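Local coordinates for methyltransferase small domain-containing protein (Thermoplasma acidophilum, PDB 1NE2) that is of unproven function but probably acts as a transferase of the S-adenosylmethionine-dependent methyltransferase family, at residues K134-S139 with R156-R161; W141-G146 with D163-E168; E88-N93 with V97-A102; I12-L17 with N62-C67. One frame throughout, in Å; residues are numbered along the deposited sequence.

Contact 1 of 4, residues K134-S139 with R156-R161; sequences KAFETS and REFSAR
Phe136, near the C-terminal end of helix 126-138, carries this helix-helix contact, meeting Arg161 with a ring face and Phe158 with a ring edge. The CH-pi contact comes from the aliphatic root of the arginine: Arg161 CB sits 3.7 Å from the centroid of the Phe136 ring and 17° off its normal, displaced toward the CD1-CE1 side. Beyond CB the arginine chain bends at chi2 (-63°) and leads its guanidinium away from the phenylalanine, so the interaction is one of methylene against ring and not of cation against ring.

The aromatic contact is rim to rim. Phe136 CE2 comes within 3.4 Å of Phe158 CD1, each atom lying near the plane of the other ring, with the planes inclined at 45° and neither ring covering the other's face.

No hydrogen bond crosses between the two segments. Within them, Thr138 OG1 donates to Lys134 O over 2.7 Å, from above the carbonyl plane, while Glu137 N reaches the same oxygen from the opposite face. Arg156 grips Glu157 side-on, NE and NH2 both meeting the single oxygen OE1 in the guanidinium plane.

Both helices pack on one face of the sheet: Phe136 also touches Ile142 of strand 142-147, both phenylalanines reach Val195 of strand 187-197, and Phe158 meets Phe193 edge-to-face and Val164 of strand 162-173.

Contact 2 of 4, residues W141-G146 with D163-E168; sequences WIYSIG and DVFREE
Phe165 turns the outer rim of its ring to both Trp141 and Tyr143, making an aromatic cluster across two strands that are not paired with each other; strand 187-197 runs between them in the sheet. The close packing is at the far end of the phenylalanine. Its CE2 lies 3.6 Å from Trp141 CE3, at the edge of the indole, and its CZ is 3.5 Å from Tyr143 OH, which lies near the plane of the Phe165 ring. The two pairs of ring planes are steeply inclined, at 69° and 80°. Phe165 and Arg166 both face Gly194, a classic beta bulge.

Arg166 makes the more distant contact, its NH1 lying 3.7 Å from Tyr143 CE1 at the ring edge. The solvent side belongs to Phe165, an exposed residue, whereas Tyr143 is buried, against Phe40 and Ile44 of helix 34-46.

A leucine in place of Tyr143 would probably leave Phe165 without one of its two aromatic neighbours and Asp47 without a hydroxyl partner. That carboxylate is shared: Asp47 OD2 is hydrogen-bonded to Tyr143 OH and forms a salt bridge with Arg166 NH1, so the apolar cluster borders a charged network that is likely to hold the arginine's positive charge beside the tyrosine.

Contact 3 of 4, residues E88-N93 with V97-A102; sequences ETAKRN and VNFMVA
A beta-alpha-beta unit of the Rossmann-like methyltransferase fold, made of strand 76-81, helix 84-93 and strand 98-101, is closed here by Phe99 packing under Ala90 and Lys91 of the helix. Ala90 CB stands over one face of the Phe99 ring, 3.5 Å from its centroid and 17° off the normal, a CH-pi contact shifted toward CE1 and CZ. Val97 CG1 covers the opposite face, 3.5 Å above the ring plane and over its centre, so the ring is sandwiched between two methyl groups. Phe99 CE2 meets the helix backbone as well, 3.3 Å from Ala90 O.

Lys91 passes the phenylalanine in the opposite direction. Its CG rests 3.8 Å from Phe99 CB, and the chain, extended beyond CG (chi2 -176°), brings CE to 3.8 Å from Phe99 O.

Replacing Phe99 with an alanine would probably open a gap beneath Ala90 and beside Val97, and leave the helix without its main apolar footing on this strand. Ala66 of helix 64-71 and Ile87 also touch the ring. No hydrogen bond spans the two segments; the chemistry is dispersion and CH-pi on the inner side, with a lysine whose methylenes pack inward while the residue stays exposed to solvent.

Contact 4 of 4, residues I12-L17 with N62-C67; sequences IRLQKL and NGILAC
The backbones come closest at Leu14 and Ile64, whose CA atoms are 6.8 Å apart, where the type I beta turn from Leu14 to Leu17 faces the first turn of helix 64-71. That helix start fits the glycine-rich strand-turn-helix of Rossmann-like methyltransferases, with Gly63 at the N-cap; its phi of 84° would jam a side chain against the preceding carbonyl.

Two leucines cover this helix start. Leu14 and Ile64 cross at about a right angle, and CD2 of Leu14 lies 4.0 Å from CG1 of Ile64 and 3.8 Å from Ile64 O. Ile64 turns CG1 opposite its backbone N (chi1 -171°), which puts that methylene within reach of both methyls of Leu14.

Leu17 works through one methyl: its CD2 is 3.9 Å from Ile64 CA and 3.8 Å from Cys67 CB. The sulfur it borders is in a disulfide with Cys94, so the turn packs against a covalent link from helix 64-71 to the residue just after helix 84-93.

Asn62 makes an Asx turn at the same helix start: its OD1 accepts from Ile64 N over 3.1 Å, at an N-H...O angle of 162°, with the donor well above the side-chain carbonyl plane.

In the fold
The four contacts form two touching pairs. Contacts 1 and 2 meet where Ser159 packs on Val164, and together join helices 126-138 and 151-161 to the strands at one side of the mixed sheet. Contacts 3 and 4 meet through a probable hydrogen bond from Asn93 ND2 to Asn62 O, and gather helices 6-14, 64-71 and 84-93 nearer the other edge, where Asn98 meets a neighbouring subunit. Contacts 1 and 3 are buried and rest on phenylalanine rings; contacts 2 and 4 are partly buried. Contact 2 is aromatic beside charges, contact 4 aliphatic beside a disulfide.

Contact 1 of 4, residues K134-S139 with R156-R161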
loop_
_atom_site.group_PDB
_atom_site.type_symbol
_atom_site.label_atom_id
_atom_site.label_comp_id
_atom_site.label_asym_id
_atom_site.label_seq_id
_atom_site.Cartn_x
_atom_site.Cartn_y
_atom_site.Cartn_z
ATOM N N LYS B 134 -4.475 14.636 -5.584
ATOM C CA LYS B 134 -4.576 13.303 -4.999
ATOM C C LYS B 134 -3.288 12.913 -4.273
ATOM O O LYS B 134 -3.330 12.299 -3.202
ATOM C CB LYS B 134 -4.885 12.270 -6.083
ATOM C CG LYS B 134 -5.098 10.853 -5.549
ATOM C CD LYS B 134 -6.561 10.542 -5.253
ATOM C CE LYS B 134 -7.129 11.346 -4.101
ATOM N NZ LYS B 134 -8.576 11.013 -3.876
ATOM N N ALA B 135 -2.148 13.267 -4.857
ATOM C CA ALA B 135 -0.859 12.940 -4.257
ATOM C C ALA B 135 -0.734 13.522 -2.853
ATOM O O ALA B 135 -0.342 12.827 -1.921
ATOM C CB ALA B 135 0.285 13.450 -5.141
ATOM N N PHE B 136 -1.082 14.797 -2.700
ATOM C CA PHE B 136 -0.977 15.444 -1.402
ATOM C C PHE B 136 -2.007 15.014 -0.363
ATOM O O PHE B 136 -1.866 15.306 0.825
ATOM C CB PHE B 136 -0.984 16.960 -1.593
ATOM C CG PHE B 136 0.334 17.495 -2.062
ATOM C CD1 PHE B 136 1.371 17.708 -1.159
ATOM C CD2 PHE B 136 0.565 17.724 -3.413
ATOM C CE1 PHE B 136 2.622 18.140 -1.595
ATOM C CE2 PHE B 136 1.817 18.154 -3.862
ATOM C CZ PHE B 136 2.848 18.362 -2.948
ATOM N N GLU B 137 -3.031 14.297 -0.802
ATOM C CA GLU B 137 -4.049 13.807 0.110
ATOM C C GLU B 137 -3.727 12.350 0.446
ATOM O O GLU B 137 -4.266 11.783 1.399
ATOM C CB GLU B 137 -5.420 13.895 -0.568
ATOM C CG GLU B 137 -6.565 13.303 0.226
ATOM C CD GLU B 137 -7.873 13.334 -0.542
ATOM O OE1 GLU B 137 -8.896 12.868 0.006
ATOM O OE2 GLU B 137 -7.876 13.825 -1.693
ATOM N N THR B 138 -2.811 11.770 -0.325
ATOM C CA THR B 138 -2.447 10.358 -0.200
ATOM C C THR B 138 -1.112 9.972 0.439
ATOM O O THR B 138 -1.049 9.025 1.238
ATOM C CB THR B 138 -2.474 9.691 -1.606
ATOM O OG1 THR B 138 -3.779 9.834 -2.191
ATOM C CG2 THR B 138 -2.129 8.212 -1.510
ATOM N N SER B 139 -0.048 10.689 0.098
ATOM C CA SER B 139 1.275 10.316 0.585
ATOM C C SER B 139 2.130 11.381 1.253
ATOM O O SER B 139 1.939 12.579 1.051
ATOM C CB SER B 139 2.069 9.715 -0.577
ATOM O OG SER B 139 1.307 8.726 -1.250
ATOM N N ARG B 156 5.564 25.595 -8.305
ATOM C CA ARG B 156 4.632 26.462 -7.593
ATOM C C ARG B 156 3.661 25.620 -6.772
ATOM O O ARG B 156 3.518 25.819 -5.565
ATOM C CB ARG B 156 3.838 27.317 -8.585
ATOM C CG ARG B 156 2.996 28.410 -7.941
ATOM C CD ARG B 156 2.007 28.993 -8.939
ATOM N NE ARG B 156 0.841 28.128 -9.112
ATOM C CZ ARG B 156 -0.080 28.291 -10.056
ATOM N NH1 ARG B 156 0.024 29.288 -10.926
ATOM N NH2 ARG B 156 -1.115 27.465 -10.124
ATOM N N GLU B 157 2.999 24.679 -7.437
ATOM C CA GLU B 157 2.026 23.813 -6.778
ATOM C C GLU B 157 2.619 22.934 -5.678
ATOM O O GLU B 157 2.039 22.813 -4.597
ATOM C CB GLU B 157 1.318 22.927 -7.810
ATOM C CG GLU B 157 0.408 23.681 -8.773
ATOM C CD GLU B 157 -0.575 24.594 -8.057
ATOM O OE1 GLU B 157 -0.338 25.822 -8.024
ATOM O OE2 GLU B 157 -1.579 24.083 -7.515
ATOM N N PHE B 158 3.763 22.312 -5.950
ATOM C CA PHE B 158 4.392 21.455 -4.949
ATOM C C PHE B 158 4.851 22.236 -3.719
ATOM O O PHE B 158 4.649 21.799 -2.591
ATOM C CB PHE B 158 5.594 20.707 -5.548
ATOM C CG PHE B 158 5.221 19.640 -6.543
ATOM C CD1 PHE B 158 4.102 18.837 -6.343
ATOM C CD2 PHE B 158 6.021 19.403 -7.656
ATOM C CE1 PHE B 158 3.787 17.810 -7.234
ATOM C CE2 PHE B 158 5.716 18.379 -8.553
ATOM C CZ PHE B 158 4.599 17.582 -8.341
ATOM N N SER B 159 5.466 23.396 -3.936
ATOM C CA SER B 159 5.958 24.202 -2.827
ATOM C C SER B 159 4.828 24.786 -1.984
ATOM O O SER B 159 5.025 25.115 -0.818
ATOM C CB SER B 159 6.871 25.323 -3.341
ATOM O OG SER B 159 6.175 26.211 -4.197
ATOM N N ALA B 160 3.640 24.900 -2.566
ATOM C CA ALA B 160 2.501 25.440 -1.832
ATOM C C ALA B 160 1.908 24.409 -0.872
ATOM O O ALA B 160 1.201 24.766 0.069
ATOM C CB ALA B 160 1.431 25.915 -2.803
ATOM N N ARG B 161 2.207 23.133 -1.099
ATOM C CA ARG B 161 1.673 22.076 -0.244
ATOM C C ARG B 161 2.740 21.223 0.436
ATOM O O ARG B 161 2.414 20.334 1.223
ATOM C CB ARG B 161 0.735 21.174 -1.049
ATOM C CG ARG B 161 -0.625 21.790 -1.346
ATOM C CD ARG B 161 -1.398 22.060 -0.061
ATOM N NE ARG B 161 -2.748 22.557 -0.319
ATOM C CZ ARG B 161 -3.623 22.876 0.631
ATOM N NH1 ARG B 161 -3.294 22.754 1.911
ATOM N NH2 ARG B 161 -4.830 23.318 0.302
#

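Contact 2 of 4, residues W141-G146 with D163-E168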
loop_
_atom_site.group_PDB
_atom_site.type_symbol
_atom_site.label_atom_id
_atom_site.label_comp_id
_atom_site.label_asym_id
_atom_site.label_seq_id
_atom_site.Cartn_x
_atom_site.Cartn_y
_atom_site.Cartn_z
ATOM N N TRP B 141 5.624 11.400 0.969
ATOM C CA TRP B 141 6.710 11.735 0.047
ATOM C C TRP B 141 6.207 11.606 -1.384
ATOM O O TRP B 141 5.735 10.550 -1.794
ATOM C CB TRP B 141 7.901 10.811 0.283
ATOM C CG TRP B 141 8.405 10.870 1.695
ATOM C CD1 TRP B 141 7.975 10.121 2.759
ATOM C CD2 TRP B 141 9.390 11.768 2.207
ATOM N NE1 TRP B 141 8.638 10.502 3.899
ATOM C CE2 TRP B 141 9.511 11.512 3.590
ATOM C CE3 TRP B 141 10.184 12.770 1.629
ATOM C CZ2 TRP B 141 10.399 12.222 4.410
ATOM C CZ3 TRP B 141 11.069 13.477 2.444
ATOM C CH2 TRP B 141 11.167 13.196 3.820
ATOM N N ILE B 142 6.323 12.689 -2.141
ATOM C CA ILE B 142 5.816 12.746 -3.506
ATOM C C ILE B 142 6.916 13.003 -4.536
ATOM O O ILE B 142 7.699 13.949 -4.406
ATOM C CB ILE B 142 4.731 13.858 -3.574
ATOM C CG1 ILE B 142 3.558 13.460 -2.659
ATOM C CG2 ILE B 142 4.277 14.078 -5.006
ATOM C CD1 ILE B 142 2.660 14.604 -2.230
ATOM N N TYR B 143 6.956 12.164 -5.566
ATOM C CA TYR B 143 7.964 12.266 -6.624
ATOM C C TYR B 143 7.318 12.293 -8.000
ATOM O O TYR B 143 6.324 11.608 -8.242
ATOM C CB TYR B 143 8.914 11.069 -6.561
ATOM C CG TYR B 143 9.768 11.017 -5.318
ATOM C CD1 TYR B 143 11.019 11.632 -5.289
ATOM C CD2 TYR B 143 9.333 10.343 -4.174
ATOM C CE1 TYR B 143 11.829 11.572 -4.149
ATOM C CE2 TYR B 143 10.133 10.278 -3.028
ATOM C CZ TYR B 143 11.380 10.890 -3.029
ATOM O OH TYR B 143 12.193 10.791 -1.920
ATOM N N SER B 144 7.903 13.070 -8.905
ATOM C CA SER B 144 7.386 13.185 -10.267
ATOM C C SER B 144 8.528 13.360 -11.248
ATOM O O SER B 144 9.513 14.044 -10.956
ATOM C CB SER B 144 6.452 14.399 -10.387
ATOM O OG SER B 144 6.003 14.575 -11.728
ATOM N N ILE B 145 8.402 12.731 -12.410
ATOM C CA ILE B 145 9.404 12.873 -13.451
ATOM C C ILE B 145 8.600 13.119 -14.715
ATOM O O ILE B 145 7.665 12.381 -15.021
ATOM C CB ILE B 145 10.316 11.615 -13.598
ATOM C CG1 ILE B 145 11.370 11.882 -14.680
ATOM C CG2 ILE B 145 9.489 10.381 -13.952
ATOM C CD1 ILE B 145 12.526 10.899 -14.696
ATOM N N GLY B 146 8.939 14.186 -15.424
ATOM C CA GLY B 146 8.212 14.505 -16.638
ATOM C C GLY B 146 8.792 15.670 -17.410
ATOM O O GLY B 146 9.901 16.122 -17.140
ATOM N N ASP B 163 7.480 20.633 0.976
ATOM C CA ASP B 163 8.843 21.117 0.849
ATOM C C ASP B 163 9.504 20.443 -0.345
ATOM O O ASP B 163 9.668 19.219 -0.364
ATOM C CB ASP B 163 9.632 20.811 2.123
ATOM C CG ASP B 163 9.060 21.513 3.343
ATOM O OD1 ASP B 163 9.052 22.761 3.355
ATOM O OD2 ASP B 163 8.618 20.820 4.284
ATOM N N VAL B 164 9.861 21.237 -1.350
ATOM C CA VAL B 164 10.516 20.694 -2.538
ATOM C C VAL B 164 11.998 20.529 -2.231
ATOM O O VAL B 164 12.733 21.513 -2.142
ATOM C CB VAL B 164 10.360 21.632 -3.763
ATOM C CG1 VAL B 164 11.100 21.049 -4.968
ATOM C CG2 VAL B 164 8.892 21.820 -4.096
ATOM N N PHE B 165 12.444 19.291 -2.051
ATOM C CA PHE B 165 13.850 19.062 -1.756
ATOM C C PHE B 165 14.624 18.650 -3.001
ATOM O O PHE B 165 15.851 18.590 -2.982
ATOM C CB PHE B 165 13.999 18.032 -0.632
ATOM C CG PHE B 165 13.373 16.710 -0.929
ATOM C CD1 PHE B 165 14.065 15.750 -1.655
ATOM C CD2 PHE B 165 12.093 16.414 -0.463
ATOM C CE1 PHE B 165 13.499 14.510 -1.912
ATOM C CE2 PHE B 165 11.515 15.176 -0.716
ATOM C CZ PHE B 165 12.225 14.220 -1.445
ATOM N N ARG B 166 13.905 18.377 -4.088
ATOM C CA ARG B 166 14.549 18.024 -5.346
ATOM C C ARG B 166 13.817 18.586 -6.560
ATOM O O ARG B 166 12.597 18.461 -6.683
ATOM C CB ARG B 166 14.679 16.498 -5.502
ATOM C CG ARG B 166 15.323 16.073 -6.834
ATOM C CD ARG B 166 15.709 14.594 -6.833
ATOM N NE ARG B 166 16.565 14.302 -5.689
ATOM C CZ ARG B 166 16.337 13.337 -4.803
ATOM N NH1 ARG B 166 15.275 12.552 -4.932
ATOM N NH2 ARG B 166 17.147 13.185 -3.759
ATOM N N GLU B 167 14.582 19.254 -7.423
ATOM C CA GLU B 167 14.090 19.801 -8.687
ATOM C C GLU B 167 15.323 19.656 -9.548
ATOM O O GLU B 167 16.159 20.558 -9.638
ATOM C CB GLU B 167 13.697 21.272 -8.597
ATOM C CG GLU B 167 12.996 21.709 -9.871
ATOM C CD GLU B 167 12.596 23.166 -9.875
ATOM O OE1 GLU B 167 12.421 23.744 -8.786
ATOM O OE2 GLU B 167 12.436 23.723 -10.979
ATOM N N GLU B 168 15.426 18.492 -10.170
ATOM C CA GLU B 168 16.585 18.139 -10.960
ATOM C C GLU B 168 16.366 18.044 -12.460
ATOM O O GLU B 168 15.395 17.447 -12.927
ATOM C CB GLU B 168 17.116 16.810 -10.429
ATOM C CG GLU B 168 18.337 16.276 -11.140
ATOM C CD GLU B 168 18.717 14.905 -10.636
ATOM O OE1 GLU B 168 18.078 14.429 -9.673
ATOM O OE2 GLU B 168 19.652 14.304 -11.194
#

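Contact 3 of 4, residues E88-N93 with V97-A102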
loop_
_atom_site.group_PDB
_atom_site.type_symbol
_atom_site.label_atom_id
_atom_site.label_comp_id
_atom_site.label_asym_id
_atom_site.label_seq_id
_atom_site.Cartn_x
_atom_site.Cartn_y
_atom_site.Cartn_z
ATOM N N GLU B 88 -3.099 -4.928 -17.803
ATOM C CA GLU B 88 -2.971 -6.328 -18.178
ATOM C C GLU B 88 -1.498 -6.650 -18.423
ATOM O O GLU B 88 -1.004 -7.690 -17.994
ATOM C CB GLU B 88 -3.804 -6.608 -19.435
ATOM C CG GLU B 88 -3.924 -8.079 -19.817
ATOM C CD GLU B 88 -2.657 -8.637 -20.435
ATOM O OE1 GLU B 88 -2.151 -8.035 -21.407
ATOM O OE2 GLU B 88 -2.171 -9.681 -19.955
ATOM N N THR B 89 -0.797 -5.747 -19.099
ATOM C CA THR B 89 0.621 -5.942 -19.381
ATOM C C THR B 89 1.451 -5.794 -18.105
ATOM O O THR B 89 2.365 -6.580 -17.856
ATOM C CB THR B 89 1.122 -4.926 -20.428
ATOM O OG1 THR B 89 0.443 -5.150 -21.672
ATOM C CG2 THR B 89 2.620 -5.073 -20.641
ATOM N N ALA B 90 1.122 -4.788 -17.299
ATOM C CA ALA B 90 1.846 -4.538 -16.058
ATOM C C ALA B 90 1.813 -5.746 -15.126
ATOM O O ALA B 90 2.835 -6.118 -14.559
ATOM C CB ALA B 90 1.263 -3.318 -15.351
ATOM N N LYS B 91 0.638 -6.358 -14.975
ATOM C CA LYS B 91 0.476 -7.516 -14.098
ATOM C C LYS B 91 1.388 -8.676 -14.484
ATOM O O LYS B 91 1.876 -9.407 -13.619
ATOM C CB LYS B 91 -0.980 -7.994 -14.102
ATOM C CG LYS B 91 -1.959 -7.032 -13.447
ATOM C CD LYS B 91 -3.365 -7.618 -13.409
ATOM C CE LYS B 91 -4.303 -6.742 -12.596
ATOM N NZ LYS B 91 -5.694 -7.274 -12.595
ATOM N N ARG B 92 1.611 -8.851 -15.781
ATOM C CA ARG B 92 2.483 -9.919 -16.239
ATOM C C ARG B 92 3.940 -9.555 -16.002
ATOM O O ARG B 92 4.779 -10.438 -15.822
ATOM C CB ARG B 92 2.268 -10.198 -17.723
ATOM C CG ARG B 92 0.900 -10.735 -18.048
ATOM C CD ARG B 92 0.907 -11.371 -19.414
ATOM N NE ARG B 92 -0.441 -11.667 -19.874
ATOM C CZ ARG B 92 -0.713 -12.286 -21.015
ATOM N NH1 ARG B 92 0.275 -12.678 -21.807
ATOM N NH2 ARG B 92 -1.974 -12.502 -21.365
ATOM N N ASN B 93 4.244 -8.260 -16.004
ATOM C CA ASN B 93 5.618 -7.828 -15.780
ATOM C C ASN B 93 6.066 -8.086 -14.349
ATOM O O ASN B 93 7.204 -8.500 -14.117
ATOM C CB ASN B 93 5.791 -6.348 -16.130
ATOM C CG ASN B 93 5.906 -6.119 -17.624
ATOM O OD1 ASN B 93 6.374 -6.992 -18.356
ATOM N ND2 ASN B 93 5.500 -4.941 -18.083
ATOM N N VAL B 97 3.167 -6.912 -7.477
ATOM C CA VAL B 97 2.611 -5.575 -7.315
ATOM C C VAL B 97 1.090 -5.578 -7.384
ATOM O O VAL B 97 0.491 -6.327 -8.162
ATOM C CB VAL B 97 3.137 -4.625 -8.404
ATOM C CG1 VAL B 97 2.338 -3.329 -8.403
ATOM C CG2 VAL B 97 4.621 -4.343 -8.177
ATOM N N ASN B 98 0.475 -4.735 -6.562
ATOM C CA ASN B 98 -0.973 -4.603 -6.527
ATOM C C ASN B 98 -1.414 -3.641 -7.636
ATOM O O ASN B 98 -1.553 -2.437 -7.410
ATOM C CB ASN B 98 -1.401 -4.086 -5.142
ATOM C CG ASN B 98 -2.888 -3.792 -5.055
ATOM O OD1 ASN B 98 -3.713 -4.475 -5.674
ATOM N ND2 ASN B 98 -3.241 -2.776 -4.270
ATOM N N PHE B 99 -1.614 -4.179 -8.839
ATOM C CA PHE B 99 -2.049 -3.382 -9.987
ATOM C C PHE B 99 -3.569 -3.300 -10.063
ATOM O O PHE B 99 -4.268 -4.261 -9.753
ATOM C CB PHE B 99 -1.532 -3.987 -11.293
ATOM C CG PHE B 99 -0.076 -3.736 -11.548
ATOM C CD1 PHE B 99 0.379 -2.462 -11.876
ATOM C CD2 PHE B 99 0.840 -4.781 -11.486
ATOM C CE1 PHE B 99 1.726 -2.235 -12.142
ATOM C CE2 PHE B 99 2.187 -4.563 -11.749
ATOM C CZ PHE B 99 2.632 -3.289 -12.078
HETATM N N MSE B 100 -4.075 -2.151 -10.491
HETATM C CA MSE B 100 -5.512 -1.957 -10.608
HETATM C C MSE B 100 -5.846 -0.924 -11.668
HETATM O O MSE B 100 -5.060 -0.017 -11.944
HETATM C CB MSE B 100 -6.080 -1.493 -9.266
HETATM C CG MSE B 100 -5.383 -0.248 -8.735
HETATM SE SE MSE B 100 -6.021 0.297 -7.010
HETATM C CE MSE B 100 -5.165 -1.065 -5.954
ATOM N N VAL B 101 -7.018 -1.079 -12.276
ATOM C CA VAL B 101 -7.484 -0.126 -13.268
ATOM C C VAL B 101 -8.278 0.880 -12.444
ATOM O O VAL B 101 -9.142 0.495 -11.656
ATOM C CB VAL B 101 -8.424 -0.786 -14.304
ATOM C CG1 VAL B 101 -8.931 0.260 -15.286
ATOM C CG2 VAL B 101 -7.687 -1.891 -15.047
ATOM N N ALA B 102 -7.974 2.163 -12.594
ATOM C CA ALA B 102 -8.696 3.174 -11.835
ATOM C C ALA B 102 -8.387 4.585 -12.282
ATOM O O ALA B 102 -7.322 4.858 -12.837
ATOM C CB ALA B 102 -8.375 3.038 -10.345
#

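Contact 4 of 4, residues I12-L17 with N62-C67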
loop_
_atom_site.group_PDB
_atom_site.type_symbol
_atom_site.label_atom_id
_atom_site.label_comp_id
_atom_site.label_asym_id
_atom_site.label_seq_id
_atom_site.Cartn_x
_atom_site.Cartn_y
_atom_site.Cartn_z
ATOM N N ILE B 12 19.063 -3.839 -15.338
ATOM C CA ILE B 12 18.969 -5.082 -16.092
ATOM C C ILE B 12 17.714 -5.868 -15.749
ATOM O O ILE B 12 17.210 -6.622 -16.577
ATOM C CB ILE B 12 20.225 -5.975 -15.909
ATOM C CG1 ILE B 12 20.482 -6.249 -14.432
ATOM C CG2 ILE B 12 21.427 -5.303 -16.551
ATOM C CD1 ILE B 12 21.665 -7.158 -14.187
ATOM N N ARG B 13 17.194 -5.696 -14.534
ATOM C CA ARG B 13 15.968 -6.391 -14.173
ATOM C C ARG B 13 14.792 -5.694 -14.857
ATOM O O ARG B 13 13.830 -6.338 -15.273
ATOM C CB ARG B 13 15.781 -6.411 -12.648
ATOM C CG ARG B 13 16.784 -7.307 -11.916
ATOM C CD ARG B 13 16.609 -8.776 -12.312
ATOM N NE ARG B 13 15.364 -9.350 -11.805
ATOM C CZ ARG B 13 15.209 -9.851 -10.580
ATOM N NH1 ARG B 13 16.222 -9.857 -9.724
ATOM N NH2 ARG B 13 14.035 -10.344 -10.210
ATOM N N LEU B 14 14.871 -4.373 -14.988
ATOM C CA LEU B 14 13.809 -3.629 -15.652
ATOM C C LEU B 14 13.797 -3.913 -17.157
ATOM O O LEU B 14 12.742 -3.901 -17.789
ATOM C CB LEU B 14 13.974 -2.122 -15.415
ATOM C CG LEU B 14 13.810 -1.624 -13.975
ATOM C CD1 LEU B 14 13.979 -0.099 -13.919
ATOM C CD2 LEU B 14 12.432 -2.027 -13.463
ATOM N N GLN B 15 14.965 -4.179 -17.730
ATOM C CA GLN B 15 15.041 -4.443 -19.163
ATOM C C GLN B 15 14.346 -5.748 -19.545
ATOM O O GLN B 15 13.991 -5.954 -20.705
ATOM C CB GLN B 15 16.508 -4.439 -19.609
ATOM C CG GLN B 15 17.141 -3.047 -19.483
ATOM C CD GLN B 15 18.655 -3.068 -19.520
ATOM O OE1 GLN B 15 19.284 -4.032 -19.086
ATOM N NE2 GLN B 15 19.251 -1.987 -20.016
ATOM N N LYS B 16 14.128 -6.619 -18.566
ATOM C CA LYS B 16 13.458 -7.889 -18.821
ATOM C C LYS B 16 11.952 -7.689 -19.008
ATOM O O LYS B 16 11.281 -8.508 -19.638
ATOM C CB LYS B 16 13.714 -8.861 -17.670
ATOM C CG LYS B 16 15.183 -9.154 -17.433
ATOM C CD LYS B 16 15.375 -10.084 -16.251
ATOM C CE LYS B 16 16.850 -10.293 -15.950
ATOM N NZ LYS B 16 17.052 -11.145 -14.743
ATOM N N LEU B 17 11.425 -6.598 -18.460
ATOM C CA LEU B 17 10.005 -6.292 -18.580
ATOM C C LEU B 17 9.597 -6.131 -20.042
ATOM O O LEU B 17 10.448 -6.007 -20.925
ATOM C CB LEU B 17 9.667 -5.011 -17.808
ATOM C CG LEU B 17 9.443 -5.112 -16.295
ATOM C CD1 LEU B 17 10.556 -5.905 -15.631
ATOM C CD2 LEU B 17 9.357 -3.708 -15.720
ATOM N N ASN B 62 2.970 0.616 -18.392
ATOM C CA ASN B 62 3.458 -0.758 -18.465
ATOM C C ASN B 62 3.936 -1.239 -17.094
ATOM O O ASN B 62 4.345 -2.393 -16.937
ATOM C CB ASN B 62 4.602 -0.864 -19.477
ATOM C CG ASN B 62 5.943 -0.459 -18.890
ATOM O OD1 ASN B 62 6.086 0.621 -18.313
ATOM N ND2 ASN B 62 6.938 -1.328 -19.042
ATOM N N GLY B 63 3.907 -0.332 -16.121
ATOM C CA GLY B 63 4.296 -0.660 -14.763
ATOM C C GLY B 63 5.772 -0.615 -14.406
ATOM O O GLY B 63 6.132 -0.999 -13.302
ATOM N N ILE B 64 6.624 -0.126 -15.301
ATOM C CA ILE B 64 8.054 -0.102 -15.008
ATOM C C ILE B 64 8.449 0.523 -13.663
ATOM O O ILE B 64 9.266 -0.041 -12.935
ATOM C CB ILE B 64 8.850 0.581 -16.152
ATOM C CG1 ILE B 64 10.348 0.398 -15.911
ATOM C CG2 ILE B 64 8.479 2.053 -16.258
ATOM C CD1 ILE B 64 11.230 0.916 -17.041
ATOM N N LEU B 65 7.875 1.668 -13.310
ATOM C CA LEU B 65 8.244 2.288 -12.039
ATOM C C LEU B 65 7.728 1.508 -10.825
ATOM O O LEU B 65 8.365 1.501 -9.770
ATOM C CB LEU B 65 7.764 3.744 -11.989
ATOM C CG LEU B 65 8.390 4.696 -13.021
ATOM C CD1 LEU B 65 7.918 6.127 -12.742
ATOM C CD2 LEU B 65 9.906 4.634 -12.959
ATOM N N ALA B 66 6.592 0.833 -10.981
ATOM C CA ALA B 66 6.019 0.051 -9.889
ATOM C C ALA B 66 6.841 -1.216 -9.696
ATOM O O ALA B 66 7.179 -1.575 -8.572
ATOM C CB ALA B 66 4.560 -0.305 -10.201
ATOM N N CYS B 67 7.156 -1.894 -10.799
ATOM C CA CYS B 67 7.959 -3.108 -10.740
ATOM C C CYS B 67 9.314 -2.772 -10.130
ATOM O O CYS B 67 9.855 -3.534 -9.325
ATOM C CB CYS B 67 8.176 -3.688 -12.142
ATOM S SG CYS B 67 6.696 -4.326 -12.996
#